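UDP-N-acetylglucosamine 4,6-dehydratase (Vibrio fischeri, PDB 3PVZ) probably acts as an NAD-dependent lyase that removes water from UDP-N-acetylglucosamine, and binds NAD in a Rossmann-type domain. Local coordinates at residues 30-35 against 113-118. Numbering follows the deposited sequence.
Sequences QSVVSQ and YDYVLN. With NA (sodium ion), chain I.
V32 meets Y115 through a single methyl: CG1 lies 3.5 Å from the phenol oxygen OH and 3.8 Å from ring carbon CE2, reaching the hydroxyl end of the ring obliquely, with the two side chains crossing at about a right angle. CG1 stands anti to the backbone N of V32 (chi1 169°), which brings this branch to the ring. Valine's short branch suits the last turn of the helix, where one methyl is enough to meet the end of the tyrosine, while tyrosine is long enough to span from strand to helix and still carry its hydroxyl to K158, with which it hydrogen-bonds. I249 of helix 237-250 touches both side chains, and F38 meets the tyrosine ring at nearly parallel planes, so this side is closely packed. The contact joins the C-terminal end of helix 19-34 to the start of strand 115-118, a central strand in the parallel part of the mixed sheet of the Rossmann-type NAD-binding domain, at a distance from the cofactor. Towards solvent the link becomes indirect. A sodium ion is bound by the carbonyl O of Q35 at 2.5 Å and by two waters; one water, 2.3 Å from the sodium, donates a 2.7 Å hydrogen bond to OD2 of D114, and the other donates to OE1 of Q35. An aspartate suits this outer, partly exposed position because OD1 can pair with R37 in a salt bridge while OD2 also accepts from the metal-bound water.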
loop_
_atom_site.group_PDB
_atom_site.type_symbol
_atom_site.label_atom_id
_atom_site.label_comp_id
_atom_site.label_asym_id
_atom_site.label_seq_id
_atom_site.Cartn_x
_atom_site.Cartn_y
_atom_site.Cartn_z
ATOM N N GLN A 30 -19.638 -23.769 5.821
ATOM C CA GLN A 30 -20.776 -22.887 5.791
ATOM C C GLN A 30 -21.433 -22.772 7.151
ATOM O O GLN A 30 -21.866 -21.727 7.528
ATOM C CB GLN A 30 -21.765 -23.351 4.734
ATOM C CG GLN A 30 -21.426 -22.816 3.368
ATOM C CD GLN A 30 -22.374 -23.332 2.293
ATOM O OE1 GLN A 30 -23.533 -23.561 2.574
ATOM N NE2 GLN A 30 -21.878 -23.511 1.073
ATOM N N SER A 31 -21.499 -23.880 7.875
ATOM C CA SER A 31 -21.963 -23.890 9.247
ATOM C C SER A 31 -21.090 -23.007 10.119
ATOM O O SER A 31 -21.640 -22.173 10.838
ATOM C CB SER A 31 -22.035 -25.317 9.779
ATOM O OG SER A 31 -22.218 -25.308 11.172
ATOM N N VAL A 32 -19.760 -23.137 10.054
ATOM C CA VAL A 32 -18.862 -22.357 10.896
ATOM C C VAL A 32 -18.897 -20.857 10.576
ATOM O O VAL A 32 -19.140 -20.049 11.465
ATOM C CB VAL A 32 -17.415 -22.876 10.866
ATOM C CG1 VAL A 32 -16.438 -21.879 11.532
ATOM C CG2 VAL A 32 -17.315 -24.287 11.600
ATOM N N VAL A 33 -18.781 -20.501 9.300
ATOM C CA VAL A 33 -18.727 -19.121 8.892
ATOM C C VAL A 33 -20.023 -18.384 9.261
ATOM O O VAL A 33 -20.012 -17.225 9.720
ATOM C CB VAL A 33 -18.491 -19.002 7.371
ATOM C CG1 VAL A 33 -18.647 -17.570 6.926
ATOM C CG2 VAL A 33 -17.103 -19.528 7.023
ATOM N N SER A 34 -21.147 -19.058 9.055
ATOM C CA SER A 34 -22.442 -18.459 9.359
ATOM C C SER A 34 -22.650 -18.139 10.879
ATOM O O SER A 34 -23.515 -17.337 11.234
ATOM C CB SER A 34 -23.568 -19.375 8.857
ATOM O OG SER A 34 -23.803 -20.418 9.832
ATOM N N GLN A 35 -21.916 -18.798 11.763
ATOM C CA GLN A 35 -22.002 -18.483 13.197
ATOM C C GLN A 35 -20.742 -17.867 13.777
ATOM O O GLN A 35 -20.522 -17.906 15.042
ATOM C CB GLN A 35 -22.369 -19.733 14.067
ATOM C CG GLN A 35 -22.032 -21.044 13.552
ATOM C CD GLN A 35 -22.460 -22.204 14.492
ATOM O OE1 GLN A 35 -22.499 -22.048 15.724
ATOM N NE2 GLN A 35 -22.786 -23.336 13.907
ATOM N N TYR A 113 -14.053 -10.932 18.092
ATOM C CA TYR A 113 -13.949 -11.769 16.887
ATOM C C TYR A 113 -13.695 -13.203 17.310
ATOM O O TYR A 113 -13.186 -13.432 18.373
ATOM C CB TYR A 113 -12.833 -11.330 15.955
ATOM C CG TYR A 113 -12.995 -9.913 15.515
ATOM C CD1 TYR A 113 -13.842 -9.573 14.481
ATOM C CD2 TYR A 113 -12.273 -8.906 16.092
ATOM C CE1 TYR A 113 -13.993 -8.254 14.098
ATOM C CE2 TYR A 113 -12.418 -7.584 15.694
ATOM C CZ TYR A 113 -13.268 -7.266 14.700
ATOM O OH TYR A 113 -13.395 -5.919 14.329
ATOM N N ASP A 114 -14.093 -14.169 16.487
ATOM C CA ASP A 114 -13.795 -15.573 16.770
ATOM C C ASP A 114 -12.493 -15.946 16.061
ATOM O O ASP A 114 -11.635 -16.637 16.648
ATOM C CB ASP A 114 -14.942 -16.458 16.334
ATOM C CG ASP A 114 -16.223 -16.122 17.054
ATOM O OD1 ASP A 114 -16.212 -16.299 18.295
ATOM O OD2 ASP A 114 -17.225 -15.670 16.389
ATOM N N TYR A 115 -12.315 -15.395 14.853
ATOM C CA TYR A 115 -11.203 -15.741 14.009
ATOM C C TYR A 115 -10.565 -14.455 13.508
ATOM O O TYR A 115 -11.242 -13.563 12.960
ATOM C CB TYR A 115 -11.643 -16.572 12.814
ATOM C CG TYR A 115 -12.246 -17.952 13.102
ATOM C CD1 TYR A 115 -11.435 -19.043 13.283
ATOM C CD2 TYR A 115 -13.639 -18.153 13.090
ATOM C CE1 TYR A 115 -11.964 -20.302 13.541
ATOM C CE2 TYR A 115 -14.164 -19.355 13.329
ATOM C CZ TYR A 115 -13.326 -20.446 13.563
ATOM O OH TYR A 115 -13.835 -21.677 13.835
ATOM N N VAL A 116 -9.257 -14.354 13.724
ATOM C CA VAL A 116 -8.490 -13.185 13.302
ATOM C C VAL A 116 -7.446 -13.670 12.289
ATOM O O VAL A 116 -6.705 -14.572 12.589
ATOM C CB VAL A 116 -7.849 -12.472 14.500
ATOM C CG1 VAL A 116 -7.009 -11.271 14.000
ATOM C CG2 VAL A 116 -8.962 -12.035 15.506
ATOM N N LEU A 117 -7.467 -13.105 11.075
ATOM C CA LEU A 117 -6.585 -13.513 9.985
ATOM C C LEU A 117 -5.677 -12.329 9.629
ATOM O O LEU A 117 -6.156 -11.219 9.425
ATOM C CB LEU A 117 -7.404 -13.932 8.751
ATOM C CG LEU A 117 -8.280 -15.184 8.862
ATOM C CD1 LEU A 117 -9.626 -14.841 9.541
ATOM C CD2 LEU A 117 -8.547 -15.832 7.498
ATOM N N ASN A 118 -4.371 -12.541 9.640
ATOM C CA ASN A 118 -3.414 -11.483 9.338
ATOM C C ASN A 118 -2.678 -11.789 8.057
ATOM O O ASN A 118 -1.788 -12.630 8.034
ATOM C CB ASN A 118 -2.435 -11.328 10.496
ATOM C CG ASN A 118 -1.482 -10.115 10.350
ATOM O OD1 ASN A 118 -1.514 -9.387 9.384
ATOM N ND2 ASN A 118 -0.696 -9.879 11.376
HETATM NA NA NA I . -20.768 -18.147 17.516
HETATM O O HOH W 1 -21.160 -20.335 17.485
HETATM O O HOH W 2 -19.543 -16.227 17.674
#